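Local coordinates for SusD family protein (Bacteroides uniformis, PDB 7KV1) that probably binds beta-glucans at the cell surface of a human gut bacterium, as a SusD-like glycan-binding protein that helps capture the polysaccharide for uptake, at residues G309-S320 with Q395-R407. Residues are numbered along the deposited sequence; the frame is centred on the assembly and turned at random.
Sequences GTVLPTLISPNS and QNLNYNNNYRYYR. With EDO (1,2-ethanediol), chain D.
Thr310 and Tyr399 pair through their backbones as a single antiparallel, hydrogen-bonded bridge: Thr310 N donates to Tyr399 O at 2.9 Å, and Tyr399 N returns a bond of the same length to Thr310 O. Weaker CA-H...O contacts flank the pair, among them Val311 CA to Leu397 O at 3.5 Å and nearly straight (168° at the hydrogen). The carbonyl of Leu397 also accepts from Thr314 OG1 at 2.8 Å, a donor lying 34° out of the carbonyl plane. Thr314 holds this hydroxyl anti to its own carbonyl carbon (chi1 -65°), at the edge of the Tyr399 ring and in its plane. Over one face of that ring lies Pro313, whose CB sits 3.9 Å from the Tyr399 ring centroid in a CH-pi contact displaced toward the rim; Pro313 CG reaches back to Tyr399 CB and to Asn401 OD1. A water links the two hydroxyls, donating to Thr314 OG1 and hydrogen-bonded to Tyr399 OH at 2.7 Å. Thr314 OG1 thus gives one bond and receives another, while Trp327 NE1 is a further partner of the phenol oxygen; the bonds to Tyr399 OH and the proline over the face probably limit how far the ring can turn. Thr310 OG1 accepts from Leu312 N at 3.0 Å, a capping bond on the turn that leads into helix 312-315, and is also hydrogen-bonded to Asp62. Beyond Asn401 the chain enters strand 403-407, antiparallel to strand 286-290, with a classic beta bulge at Tyr405 and Tyr406 facing Trp288. The contact is a one-bridge beta pairing beside the capped turn into a short helix, joining two largely irregular segments within the SusD family region.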
ATOM      1  N   GLY A 309       5.502  14.639 -10.676  1.00 39.26           N
ATOM      2  CA  GLY A 309       4.203  13.989 -10.413  1.00 36.53           C
ATOM      3  C   GLY A 309       4.285  12.477 -10.570  1.00 31.18           C
ATOM      4  O   GLY A 309       5.391  11.943 -10.561  1.00 31.44           O
ATOM      5  N   THR A 310       3.152  11.802 -10.726  1.00 28.23           N
ATOM      6  CA  THR A 310       3.094  10.320 -10.784  1.00 27.01           C
ATOM      7  C   THR A 310       2.600   9.914 -12.162  1.00 24.20           C
ATOM      8  O   THR A 310       1.753  10.641 -12.713  1.00 27.68           O
ATOM      9  CB  THR A 310       2.172   9.714  -9.713  1.00 28.89           C
ATOM     10  OG1 THR A 310       1.999   8.335 -10.046  1.00 28.72           O
ATOM     11  CG2 THR A 310       0.815  10.381  -9.630  1.00 27.23           C
ATOM     12  N   VAL A 311       3.092   8.786 -12.670  1.00 23.12           N
ATOM     13  CA  VAL A 311       2.698   8.228 -13.994  1.00 25.21           C
ATOM     14  C   VAL A 311       1.433   7.375 -13.829  1.00 24.44           C
ATOM     15  O   VAL A 311       0.877   6.890 -14.844  1.00 23.01           O
ATOM     16  CB  VAL A 311       3.868   7.412 -14.587  1.00 28.87           C
ATOM     17  CG1 VAL A 311       4.160   6.144 -13.801  1.00 28.18           C
ATOM     18  CG2 VAL A 311       3.646   7.064 -16.036  1.00 28.27           C
ATOM     19  N   LEU A 312       1.001   7.151 -12.588  1.00 24.21           N
ATOM     20  CA  LEU A 312       0.009   6.088 -12.321  1.00 23.66           C
ATOM     21  C   LEU A 312      -1.214   6.302 -13.212  1.00 21.99           C
ATOM     22  O   LEU A 312      -1.713   5.355 -13.817  1.00 20.96           O
ATOM     23  CB  LEU A 312      -0.346   6.064 -10.833  1.00 22.02           C
ATOM     24  CG  LEU A 312      -1.615   5.283 -10.515  1.00 23.60           C
ATOM     25  CD1 LEU A 312      -1.458   3.813 -10.893  1.00 24.96           C
ATOM     26  CD2 LEU A 312      -1.944   5.415  -9.040  1.00 23.87           C
ATOM     27  N   PRO A 313      -1.789   7.516 -13.313  1.00 20.10           N
ATOM     28  CA  PRO A 313      -2.984   7.705 -14.142  1.00 22.68           C
ATOM     29  C   PRO A 313      -2.756   7.377 -15.631  1.00 21.46           C
ATOM     30  O   PRO A 313      -3.671   6.882 -16.295  1.00 22.35           O
ATOM     31  CB  PRO A 313      -3.373   9.182 -13.884  1.00 22.31           C
ATOM     32  CG  PRO A 313      -2.750   9.488 -12.552  1.00 20.99           C
ATOM     33  CD  PRO A 313      -1.445   8.714 -12.542  1.00 21.23           C
ATOM     34  N   THR A 314      -1.515   7.500 -16.107  1.00 23.30           N
ATOM     35  CA  THR A 314      -1.172   7.077 -17.482  1.00 22.83           C
ATOM     36  C   THR A 314      -1.239   5.556 -17.555  1.00 21.39           C
ATOM     37  O   THR A 314      -1.793   5.053 -18.534  1.00 22.80           O
ATOM     38  CB  THR A 314       0.202   7.575 -17.929  1.00 23.87           C
ATOM     39  OG1 THR A 314       0.110   9.002 -17.983  1.00 23.82           O
ATOM     40  CG2 THR A 314       0.617   6.966 -19.256  1.00 22.42           C
ATOM     41  N   LEU A 315      -0.706   4.860 -16.555  1.00 19.71           N
ATOM     42  CA  LEU A 315      -0.604   3.379 -16.579  1.00 21.21           C
ATOM     43  C   LEU A 315      -2.002   2.755 -16.694  1.00 20.67           C
ATOM     44  O   LEU A 315      -2.145   1.771 -17.481  1.00 20.29           O
ATOM     45  CB  LEU A 315       0.132   2.888 -15.320  1.00 22.50           C
ATOM     46  CG  LEU A 315       1.577   3.368 -15.177  1.00 23.35           C
ATOM     47  CD1 LEU A 315       2.216   2.877 -13.896  1.00 24.98           C
ATOM     48  CD2 LEU A 315       2.422   2.979 -16.377  1.00 27.54           C
ATOM     49  N   ILE A 316      -2.979   3.270 -15.941  1.00 21.81           N
ATOM     50  CA  ILE A 316      -4.242   2.531 -15.602  1.00 22.67           C
ATOM     51  C   ILE A 316      -5.477   3.157 -16.263  1.00 21.04           C
ATOM     52  O   ILE A 316      -6.628   2.967 -15.759  1.00 19.45           O
ATOM     53  CB  ILE A 316      -4.392   2.415 -14.079  1.00 22.43           C
ATOM     54  CG1 ILE A 316      -4.669   3.777 -13.449  1.00 22.45           C
ATOM     55  CG2 ILE A 316      -3.165   1.742 -13.501  1.00 22.42           C
ATOM     56  CD1 ILE A 316      -4.981   3.698 -11.970  1.00 26.65           C
ATOM     57  N   SER A 317      -5.263   3.828 -17.397  1.00 20.98           N
ATOM     58  CA  SER A 317      -6.315   4.477 -18.216  1.00 19.84           C
ATOM     59  C   SER A 317      -6.375   3.824 -19.602  1.00 19.85           C
ATOM     60  O   SER A 317      -5.429   3.212 -20.089  1.00 18.37           O
ATOM     61  CB  SER A 317      -6.078   5.976 -18.284  1.00 21.80           C
ATOM     62  OG  SER A 317      -4.752   6.278 -18.695  1.00 22.01           O
ATOM     63  N   PRO A 318      -7.521   3.944 -20.293  1.00 20.71           N
ATOM     64  CA  PRO A 318      -7.652   3.391 -21.633  1.00 22.57           C
ATOM     65  C   PRO A 318      -6.766   4.107 -22.665  1.00 22.22           C
ATOM     66  O   PRO A 318      -6.516   5.285 -22.545  1.00 22.42           O
ATOM     67  CB  PRO A 318      -9.152   3.548 -21.926  1.00 20.79           C
ATOM     68  CG  PRO A 318      -9.579   4.706 -21.040  1.00 22.37           C
ATOM     69  CD  PRO A 318      -8.742   4.600 -19.796  1.00 21.30           C
ATOM     70  N   ASN A 319      -6.368   3.335 -23.658  1.00 21.04           N
ATOM     71  CA  ASN A 319      -5.491   3.722 -24.779  1.00 24.80           C
ATOM     72  C   ASN A 319      -6.288   4.386 -25.909  1.00 24.03           C
ATOM     73  O   ASN A 319      -7.388   3.908 -26.218  1.00 26.20           O
ATOM     74  CB  ASN A 319      -4.789   2.485 -25.335  1.00 25.61           C
ATOM     75  CG  ASN A 319      -3.719   2.852 -26.341  1.00 26.48           C
ATOM     76  OD1 ASN A 319      -3.950   2.765 -27.539  1.00 29.05           O
ATOM     77  ND2 ASN A 319      -2.570   3.270 -25.850  1.00 24.43           N
ATOM     78  N   SER A 320      -5.717   5.419 -26.534  1.00 28.49           N
ATOM     79  CA  SER A 320      -6.291   6.150 -27.704  1.00 28.01           C
ATOM     80  C   SER A 320      -7.717   6.562 -27.356  1.00 27.22           C
ATOM     81  O   SER A 320      -8.642   6.307 -28.160  1.00 25.44           O
ATOM     82  CB  SER A 320      -6.246   5.309 -28.977  1.00 29.68           C
ATOM     83  OG  SER A 320      -4.952   4.725 -29.176  1.00 32.64           O
ATOM     84  N   GLN A 395       5.513  13.757 -24.385  1.00 54.25           N
ATOM     85  CA  GLN A 395       4.064  13.665 -24.021  1.00 61.02           C
ATOM     86  C   GLN A 395       3.897  13.933 -22.518  1.00 56.76           C
ATOM     87  O   GLN A 395       4.888  13.762 -21.774  1.00 54.02           O
ATOM     88  CB  GLN A 395       3.472  12.299 -24.400  1.00 63.47           C
ATOM     89  CG  GLN A 395       1.948  12.205 -24.284  1.00 67.84           C
ATOM     90  CD  GLN A 395       1.170  12.928 -25.366  1.00 69.18           C
ATOM     91  OE1 GLN A 395       1.405  14.102 -25.684  1.00 57.78           O
ATOM     92  NE2 GLN A 395       0.216  12.214 -25.946  1.00 62.47           N
ATOM     93  N   ASN A 396       2.698  14.352 -22.098  1.00 52.07           N
ATOM     94  CA  ASN A 396       2.369  14.620 -20.673  1.00 56.77           C
ATOM     95  C   ASN A 396       1.924  13.298 -20.013  1.00 51.95           C
ATOM     96  O   ASN A 396       0.740  12.932 -20.149  1.00 51.28           O
ATOM     97  CB  ASN A 396       1.363  15.770 -20.538  1.00 59.86           C
ATOM     98  CG  ASN A 396       1.453  16.457 -19.189  1.00 68.73           C
ATOM     99  OD1 ASN A 396       2.118  15.962 -18.272  1.00 64.57           O
ATOM    100  ND2 ASN A 396       0.783  17.590 -19.056  1.00 71.67           N
ATOM    101  N   LEU A 397       2.859  12.603 -19.348  1.00 45.92           N
ATOM    102  CA  LEU A 397       2.640  11.289 -18.677  1.00 43.77           C
ATOM    103  C   LEU A 397       2.370  11.491 -17.177  1.00 39.85           C
ATOM    104  O   LEU A 397       1.920  10.520 -16.543  1.00 34.83           O
ATOM    105  CB  LEU A 397       3.881  10.408 -18.879  1.00 43.24           C
ATOM    106  CG  LEU A 397       3.872   9.458 -20.083  1.00 42.46           C
ATOM    107  CD1 LEU A 397       3.245  10.086 -21.315  1.00 44.22           C
ATOM    108  CD2 LEU A 397       5.276   8.969 -20.386  1.00 41.66           C
ATOM    109  N   ASN A 398       2.648  12.666 -16.606  1.00 35.57           N
ATOM    110  CA  ASN A 398       2.624  12.828 -15.126  1.00 37.55           C
ATOM    111  C   ASN A 398       1.465  13.707 -14.654  1.00 35.69           C
ATOM    112  O   ASN A 398       1.110  14.690 -15.330  1.00 31.90           O
ATOM    113  CB  ASN A 398       3.954  13.311 -14.566  1.00 40.29           C
ATOM    114  CG  ASN A 398       5.040  12.297 -14.847  1.00 51.28           C
ATOM    115  OD1 ASN A 398       5.342  11.452 -14.004  1.00 50.77           O
ATOM    116  ND2 ASN A 398       5.578  12.329 -16.059  1.00 57.63           N
ATOM    117  N   TYR A 399       0.923  13.339 -13.486  1.00 30.76           N
ATOM    118  CA  TYR A 399      -0.298  13.909 -12.876  1.00 28.56           C
ATOM    119  C   TYR A 399       0.033  14.240 -11.428  1.00 25.80           C
ATOM    120  O   TYR A 399       1.079  13.781 -10.940  1.00 29.85           O
ATOM    121  CB  TYR A 399      -1.454  12.914 -13.027  1.00 25.12           C
ATOM    122  CG  TYR A 399      -1.897  12.687 -14.442  1.00 24.96           C
ATOM    123  CD1 TYR A 399      -1.300  11.717 -15.230  1.00 26.57           C
ATOM    124  CD2 TYR A 399      -2.909  13.442 -14.997  1.00 25.75           C
ATOM    125  CE1 TYR A 399      -1.691  11.514 -16.536  1.00 27.61           C
ATOM    126  CE2 TYR A 399      -3.344  13.234 -16.296  1.00 25.49           C
ATOM    127  CZ  TYR A 399      -2.731  12.258 -17.057  1.00 25.65           C
ATOM    128  OH  TYR A 399      -3.079  12.048 -18.337  1.00 25.28           O
ATOM    129  N   ASN A 400      -0.819  14.997 -10.747  1.00 26.91           N
ATOM    130  CA  ASN A 400      -0.493  15.513  -9.390  1.00 28.45           C
ATOM    131  C   ASN A 400      -1.105  14.634  -8.294  1.00 25.75           C
ATOM    132  O   ASN A 400      -1.014  15.027  -7.107  1.00 28.48           O
ATOM    133  CB  ASN A 400      -0.971  16.962  -9.205  1.00 30.80           C
ATOM    134  CG  ASN A 400      -2.471  17.086  -9.319  1.00 32.17           C
ATOM    135  OD1 ASN A 400      -3.185  16.083  -9.334  1.00 37.20           O
ATOM    136  ND2 ASN A 400      -2.961  18.308  -9.446  1.00 37.17           N
ATOM    137  N   ASN A 401      -1.761  13.530  -8.639  1.00 25.61           N
ATOM    138  CA  ASN A 401      -2.506  12.730  -7.624  1.00 25.24           C
ATOM    139  C   ASN A 401      -1.547  12.226  -6.544  1.00 26.81           C
ATOM    140  O   ASN A 401      -0.695  11.360  -6.870  1.00 25.89           O
ATOM    141  CB  ASN A 401      -3.203  11.513  -8.226  1.00 26.29           C
ATOM    142  CG  ASN A 401      -4.175  11.908  -9.310  1.00 27.23           C
ATOM    143  OD1 ASN A 401      -3.745  12.340 -10.376  1.00 27.02           O
ATOM    144  ND2 ASN A 401      -5.469  11.738  -9.058  1.00 23.36           N
ATOM    145  N   ASN A 402      -1.725  12.683  -5.304  1.00 22.85           N
ATOM    146  CA  ASN A 402      -1.091  12.049  -4.119  1.00 23.06           C
ATOM    147  C   ASN A 402      -1.558  10.585  -4.009  1.00 23.53           C
ATOM    148  O   ASN A 402      -2.730  10.265  -4.337  1.00 19.27           O
ATOM    149  CB  ASN A 402      -1.436  12.757  -2.817  1.00 23.57           C
ATOM    150  CG  ASN A 402      -0.773  14.112  -2.665  1.00 27.07           C
ATOM    151  OD1 ASN A 402      -0.081  14.573  -3.574  1.00 25.35           O
ATOM    152  ND2 ASN A 402      -0.992  14.740  -1.518  1.00 23.66           N
ATOM    153  N   TYR A 403      -0.686   9.726  -3.514  1.00 22.43           N
ATOM    154  CA  TYR A 403      -1.022   8.311  -3.267  1.00 21.88           C
ATOM    155  C   TYR A 403      -1.488   8.227  -1.819  1.00 21.42           C
ATOM    156  O   TYR A 403      -0.671   8.500  -0.928  1.00 21.09           O
ATOM    157  CB  TYR A 403       0.153   7.362  -3.537  1.00 23.35           C
ATOM    158  CG  TYR A 403      -0.287   5.936  -3.363  1.00 24.99           C
ATOM    159  CD1 TYR A 403      -1.323   5.436  -4.140  1.00 27.34           C
ATOM    160  CD2 TYR A 403       0.213   5.123  -2.364  1.00 26.53           C
ATOM    161  CE1 TYR A 403      -1.800   4.144  -3.976  1.00 30.21           C
ATOM    162  CE2 TYR A 403      -0.264   3.830  -2.177  1.00 27.38           C
ATOM    163  CZ  TYR A 403      -1.284   3.344  -2.972  1.00 29.17           C
ATOM    164  OH  TYR A 403      -1.781   2.083  -2.811  1.00 31.80           O
ATOM    165  N   ARG A 404      -2.758   7.890  -1.612  1.00 21.51           N
ATOM    166  CA  ARG A 404      -3.364   7.797  -0.261  1.00 22.69           C
ATOM    167  C   ARG A 404      -2.901   6.454   0.308  1.00 22.98           C
ATOM    168  O   ARG A 404      -3.291   5.410  -0.247  1.00 22.80           O
ATOM    169  CB  ARG A 404      -4.895   7.911  -0.288  1.00 22.21           C
ATOM    170  CG  ARG A 404      -5.458   9.306  -0.528  1.00 22.68           C
ATOM    171  CD  ARG A 404      -5.099   9.971  -1.849  1.00 22.61           C
ATOM    172  NE  ARG A 404      -5.975  11.130  -2.065  1.00 21.36           N
ATOM    173  CZ  ARG A 404      -5.959  11.920  -3.126  1.00 23.19           C
ATOM    174  NH1 ARG A 404      -5.076  11.732  -4.102  1.00 23.71           N
ATOM    175  NH2 ARG A 404      -6.799  12.939  -3.194  1.00 21.49           N
ATOM    176  N   TYR A 405      -2.043   6.470   1.323  1.00 22.00           N
ATOM    177  CA  TYR A 405      -1.380   5.228   1.810  1.00 20.49           C
ATOM    178  C   TYR A 405      -2.139   4.660   3.002  1.00 19.26           C
ATOM    179  O   TYR A 405      -2.464   3.460   2.964  1.00 20.10           O
ATOM    180  CB  TYR A 405       0.097   5.451   2.155  1.00 21.04           C
ATOM    181  CG  TYR A 405       0.887   4.166   2.116  1.00 19.25           C
ATOM    182  CD1 TYR A 405       0.819   3.230   3.147  1.00 16.78           C
ATOM    183  CD2 TYR A 405       1.638   3.856   1.004  1.00 19.48           C
ATOM    184  CE1 TYR A 405       1.511   2.030   3.081  1.00 17.07           C
ATOM    185  CE2 TYR A 405       2.328   2.656   0.918  1.00 19.03           C
ATOM    186  CZ  TYR A 405       2.273   1.742   1.957  1.00 20.03           C
ATOM    187  OH  TYR A 405       3.003   0.588   1.827  1.00 18.59           O
ATOM    188  N   TYR A 406      -2.429   5.506   3.992  1.00 20.81           N
ATOM    189  CA  TYR A 406      -3.180   5.156   5.221  1.00 18.92           C
ATOM    190  C   TYR A 406      -4.334   6.134   5.372  1.00 19.05           C
ATOM    191  O   TYR A 406      -4.058   7.318   5.423  1.00 18.90           O
ATOM    192  CB  TYR A 406      -2.286   5.209   6.460  1.00 19.91           C
ATOM    193  CG  TYR A 406      -1.300   4.077   6.522  1.00 19.81           C
ATOM    194  CD1 TYR A 406      -1.731   2.770   6.340  1.00 20.40           C
ATOM    195  CD2 TYR A 406       0.051   4.312   6.709  1.00 17.85           C
ATOM    196  CE1 TYR A 406      -0.825   1.718   6.340  1.00 20.47           C
ATOM    197  CE2 TYR A 406       0.960   3.264   6.737  1.00 20.51           C
ATOM    198  CZ  TYR A 406       0.522   1.960   6.538  1.00 18.32           C
ATOM    199  OH  TYR A 406       1.402   0.917   6.505  1.00 19.71           O
ATOM    200  N   ARG A 407      -5.561   5.627   5.451  1.00 16.81           N
ATOM    201  CA  ARG A 407      -6.784   6.420   5.732  1.00 18.54           C
ATOM    202  C   ARG A 407      -7.390   5.980   7.074  1.00 18.63           C
ATOM    203  O   ARG A 407      -7.303   4.807   7.443  1.00 16.60           O
ATOM    204  CB  ARG A 407      -7.822   6.204   4.626  1.00 18.61           C
ATOM    205  CG  ARG A 407      -7.318   6.598   3.253  1.00 18.24           C
ATOM    206  CD  ARG A 407      -8.463   6.697   2.299  1.00 17.79           C
ATOM    207  NE  ARG A 407      -8.953   5.468   1.714  1.00 18.91           N
ATOM    208  CZ  ARG A 407     -10.154   4.922   1.926  1.00 17.81           C
ATOM    209  NH1 ARG A 407     -10.972   5.407   2.841  1.00 18.53           N
ATOM    210  NH2 ARG A 407     -10.525   3.862   1.216  1.00 18.25           N
TER
HETATM  211  C1  EDO D 602       3.995  -3.113   2.188  1.00 27.41           C
HETATM  212  O1  EDO D 602       4.818  -2.107   1.620  1.00 27.28           O
HETATM  213  C2  EDO D 602       2.561  -2.740   2.206  1.00 28.52           C
HETATM  214  O2  EDO D 602       2.317  -1.589   3.012  1.00 27.09           O
HETATM  215  O   HOH W   1      -1.498  10.430 -19.820  1.00 31.45           O